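Local structure of proline dehydrogenase (Bradyrhizobium japonicum USDA 110, 3HAZ) at residues 58-63 with 162-167; 75-80 with 155-160. The protein probably oxidizes proline to glutamate in two steps, with FAD serving the proline dehydrogenase reaction and NAD the 1-pyrroline-5-carboxylate dehydrogenase reaction. All blocks are in the same frame, centred on the assembly; numbering follows the deposited sequence.

Contacts 1 and 2 lie side by side in the helical region assigned to the DNA-binding domain family, and their centres are 9 Å apart. Both use helix 151-168. Contact 1 sets its C-terminal part against the start of helix 60-66, and contact 2 sets a part about two turns earlier against helix 71-85. Helix 71-85 follows helix 60-66 in the chain. Both segments of contact 2 fall between those of contact 1. Their side chains mingle: Met-165 SD of contact 1 lies 3.5 Å from Met-78 CE of contact 2. Contact 1 is near the flavin, with the Val-60 side chain about 12 Å from FAD. Contact 2 borders no cofactor site.

Contact 1 of 2, residues 58-63 with 162-167; sequences GGVEDM and MRLMGN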
# COMPACT_ATOMS: atom_id res chain seq x y z
N GLY A 58 11.87 22.53 42.50
CA GLY A 58 11.52 22.36 41.10
C GLY A 58 10.91 23.59 40.46
O GLY A 58 10.81 24.65 41.07
N GLY A 59 10.52 23.44 39.20
CA GLY A 59 9.89 24.52 38.45
C GLY A 59 8.54 24.11 37.88
O GLY A 59 8.05 23.01 38.14
N VAL A 60 7.96 24.99 37.08
CA VAL A 60 6.65 24.74 36.48
C VAL A 60 6.66 23.49 35.61
O VAL A 60 5.73 22.67 35.67
CB VAL A 60 6.18 25.94 35.64
CG1 VAL A 60 4.91 25.59 34.89
CG2 VAL A 60 5.97 27.15 36.53
N GLU A 61 7.70 23.34 34.81
CA GLU A 61 7.87 22.17 33.95
C GLU A 61 7.88 20.88 34.77
O GLU A 61 7.34 19.86 34.35
CB GLU A 61 9.14 22.30 33.11
N ASP A 62 8.50 20.93 35.94
CA ASP A 62 8.50 19.77 36.82
C ASP A 62 7.08 19.43 37.27
O ASP A 62 6.71 18.27 37.31
CB ASP A 62 9.42 20.01 38.03
CG ASP A 62 10.88 20.14 37.64
OD1 ASP A 62 11.35 19.32 36.83
OD2 ASP A 62 11.55 21.07 38.13
N MET A 63 6.29 20.46 37.58
CA MET A 63 4.91 20.23 38.00
C MET A 63 4.06 19.69 36.86
O MET A 63 3.30 18.74 37.03
CB MET A 63 4.28 21.50 38.58
CG MET A 63 2.85 21.30 39.07
SD MET A 63 2.06 22.82 39.67
CE MET A 63 1.90 23.75 38.14
N MET A 162 1.27 26.23 44.79
CA MET A 162 1.36 27.28 45.80
C MET A 162 2.81 27.65 46.11
O MET A 162 3.12 28.84 46.27
CB MET A 162 0.60 26.89 47.07
CG MET A 162 -0.92 26.97 46.90
SD MET A 162 -1.86 26.28 48.28
CE MET A 162 -1.53 27.49 49.57
N ARG A 163 3.70 26.67 46.20
CA ARG A 163 5.10 27.01 46.43
C ARG A 163 5.72 27.68 45.20
O ARG A 163 6.58 28.55 45.33
CB ARG A 163 5.95 25.84 46.94
CG ARG A 163 5.61 24.47 46.38
CD ARG A 163 6.19 23.37 47.28
NE ARG A 163 5.87 22.02 46.80
CZ ARG A 163 4.83 21.30 47.22
NH1 ARG A 163 4.62 20.09 46.72
NH2 ARG A 163 4.01 21.79 48.14
N LEU A 164 5.25 27.31 44.01
CA LEU A 164 5.78 27.94 42.81
C LEU A 164 5.34 29.40 42.72
O LEU A 164 6.15 30.30 42.45
CB LEU A 164 5.38 27.16 41.54
CG LEU A 164 6.03 25.78 41.38
CD1 LEU A 164 5.36 24.99 40.27
CD2 LEU A 164 7.54 25.88 41.14
N MET A 165 4.06 29.65 42.97
CA MET A 165 3.52 31.00 42.90
C MET A 165 4.13 31.88 43.97
O MET A 165 4.40 33.06 43.75
CB MET A 165 1.99 30.98 43.05
CG MET A 165 1.24 30.33 41.89
SD MET A 165 1.74 31.05 40.32
CE MET A 165 1.21 32.74 40.55
N GLY A 166 4.35 31.30 45.15
CA GLY A 166 4.86 32.07 46.27
C GLY A 166 6.35 32.35 46.13
O GLY A 166 6.84 33.37 46.60
N ASN A 167 7.08 31.44 45.49
CA ASN A 167 8.53 31.57 45.39
C ASN A 167 9.02 32.29 44.15
O ASN A 167 10.05 32.95 44.17
CB ASN A 167 9.21 30.21 45.50
CG ASN A 167 9.09 29.60 46.88
OD1 ASN A 167 8.94 30.31 47.87
ND2 ASN A 167 9.15 28.28 46.96
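Leu-164, on helix 151-168, packs against the N-terminal end of helix 60-66. Gly-58 comes first, and its O lies 3.5 Å from Leu-164 CD2. Its backbone suits a residue without a side chain: at these angles a CB would jam against the preceding carbonyl O. Gly-59 is the N-cap of helix 60-66. Its CA is 3.8 Å from the same methyl, Leu-164 CD2. Gly-59 N also donates to Asp-62 OD2 (2.8 Å, 159° at the hydrogen). This is the side-chain-to-backbone half of a capping box. The N-H meets OD2 on its anti side, 18° out of the carboxylate plane, while Asp-62 OD1 forms a salt bridge to Arg-65. Val-60 follows, with its CA 4.0 Å from Leu-164 CD1. Its side chain is shared with Met-78 of helix 71-85 and Leu-460 of helix 452-463.

With CG anti to its own carbonyl carbon (chi1 -69°), Leu-164 points its branched end at the start of helix 60-66. CD2 lies on the two glycines. CD1 reaches Val-60 and Met-63 and also comes near Gly-59 O. With an alanine here both methyls are gone, and a gap would probably open between Gly-58 and Gly-59 and helix 151-168. No hydrogen bond joins the two segments. Met-63 comes last. Its chain is extended as far as the sulfur and bends at chi3, and its SD lies 4.0 Å from Leu-164 CD1.

Contact 2 of 2, residues 75-80 with 155-160; sequences LALMVL and RTATRQ
Leu-77 and Thr-158 bring their CA atoms to 5.6 Å where the two helix segments cross at -66°, their axes 8.8 Å apart at the closest. The crossing joins helices 71-85 and 151-168 of the DNA-binding-domain family region. Leu-77 sits at the centre and splits its methyls between two neighbours. CD1 meets Ala-157 CB at 3.9 Å. CD2 lies 3.7 Å from Thr-158 OG1, and the two side chains run at about a right angle. Leu-80, one turn further on, completes the patch. Its CD2 is 4.1 Å from Thr-158 CG2, again with the side chains nearly perpendicular.

Thr-158 keeps OG1 beside its own backbone N (chi1 -62°). From there the hydroxyl bonds back to Val-154 O in the same helix, and CG2 is turned to Leu-80.

Around this patch, helix 151-168 has other partners. Arg-159 forms salt bridges to Asp-94 and Glu-98 of helix 90-100, and Arg-155 forms one to Glu-103. Thr-156 OG1 hydrogen-bonds to Lys-52 O of the second subunit.

All four touching residues are buried, and no hydrogen bond crosses between them. The segments meet through van der Waals contacts, one of them a methyl against a hydroxyl that is bonded within its own helix.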
# COMPACT_ATOMS: atom_id res chain seq x y z
N LEU A 75 -2.42 26.08 34.36
CA LEU A 75 -2.88 27.44 34.56
C LEU A 75 -3.95 27.51 35.65
O LEU A 75 -3.89 28.37 36.53
CB LEU A 75 -3.42 28.04 33.25
CG LEU A 75 -3.78 29.53 33.36
CD1 LEU A 75 -3.39 30.30 32.11
CD2 LEU A 75 -5.27 29.71 33.67
N ALA A 76 -4.91 26.59 35.59
CA ALA A 76 -6.01 26.60 36.56
C ALA A 76 -5.51 26.38 37.99
O ALA A 76 -6.02 26.99 38.93
CB ALA A 76 -7.07 25.57 36.18
N LEU A 77 -4.52 25.51 38.15
CA LEU A 77 -4.02 25.20 39.48
C LEU A 77 -3.17 26.35 40.03
O LEU A 77 -3.20 26.64 41.23
CB LEU A 77 -3.24 23.89 39.49
CG LEU A 77 -4.07 22.64 39.17
CD1 LEU A 77 -3.21 21.39 39.27
CD2 LEU A 77 -5.29 22.54 40.07
N MET A 78 -2.42 27.01 39.15
CA MET A 78 -1.62 28.17 39.55
C MET A 78 -2.50 29.35 39.95
O MET A 78 -2.16 30.12 40.86
CB MET A 78 -0.67 28.57 38.41
CG MET A 78 0.45 27.55 38.18
SD MET A 78 1.50 27.99 36.78
CE MET A 78 2.70 29.06 37.57
N VAL A 79 -3.63 29.50 39.27
CA VAL A 79 -4.60 30.53 39.62
C VAL A 79 -5.23 30.22 40.97
O VAL A 79 -5.33 31.10 41.83
CB VAL A 79 -5.70 30.65 38.54
CG1 VAL A 79 -6.88 31.49 39.06
CG2 VAL A 79 -5.13 31.24 37.27
N LEU A 80 -5.65 28.98 41.16
CA LEU A 80 -6.21 28.57 42.44
C LEU A 80 -5.15 28.75 43.54
O LEU A 80 -5.45 29.20 44.64
CB LEU A 80 -6.67 27.12 42.38
CG LEU A 80 -7.20 26.52 43.69
CD1 LEU A 80 -8.34 27.37 44.24
CD2 LEU A 80 -7.64 25.08 43.49
N ARG A 155 -4.94 17.93 45.22
CA ARG A 155 -4.54 18.72 46.39
C ARG A 155 -3.02 18.85 46.44
O ARG A 155 -2.49 19.95 46.62
CB ARG A 155 -5.08 18.10 47.68
CG ARG A 155 -6.60 18.03 47.72
CD ARG A 155 -7.14 17.42 49.02
NE ARG A 155 -8.59 17.29 48.94
CZ ARG A 155 -9.24 16.13 48.92
NH1 ARG A 155 -8.58 14.99 49.01
NH2 ARG A 155 -10.57 16.12 48.82
N THR A 156 -2.33 17.73 46.24
CA THR A 156 -0.87 17.74 46.22
C THR A 156 -0.34 18.63 45.10
O THR A 156 0.58 19.43 45.32
CB THR A 156 -0.33 16.32 46.05
OG1 THR A 156 -0.80 15.51 47.14
CG2 THR A 156 1.19 16.33 46.05
N ALA A 157 -0.91 18.51 43.91
CA ALA A 157 -0.52 19.38 42.80
C ALA A 157 -0.79 20.86 43.10
O ALA A 157 0.00 21.73 42.73
CB ALA A 157 -1.23 18.95 41.51
N THR A 158 -1.91 21.14 43.75
CA THR A 158 -2.26 22.51 44.12
C THR A 158 -1.28 23.09 45.13
O THR A 158 -0.90 24.27 45.03
CB THR A 158 -3.69 22.62 44.68
OG1 THR A 158 -4.64 22.20 43.69
CG2 THR A 158 -3.99 24.04 45.10
N ARG A 159 -0.87 22.28 46.10
CA ARG A 159 0.12 22.70 47.09
C ARG A 159 1.46 23.03 46.44
O ARG A 159 2.13 23.99 46.83
CB ARG A 159 0.31 21.64 48.18
CG ARG A 159 -0.90 21.47 49.08
CD ARG A 159 -0.56 20.66 50.33
NE ARG A 159 -1.77 20.32 51.08
CZ ARG A 159 -2.35 21.13 51.96
NH1 ARG A 159 -1.83 22.33 52.20
NH2 ARG A 159 -3.45 20.74 52.59
N GLN A 160 1.84 22.23 45.45
CA GLN A 160 3.06 22.51 44.69
C GLN A 160 2.94 23.81 43.90
O GLN A 160 3.88 24.60 43.85
CB GLN A 160 3.36 21.35 43.74
CG GLN A 160 4.72 21.41 43.09
CD GLN A 160 5.02 20.16 42.28
OE1 GLN A 160 4.56 19.06 42.60
NE2 GLN A 160 5.80 20.33 41.21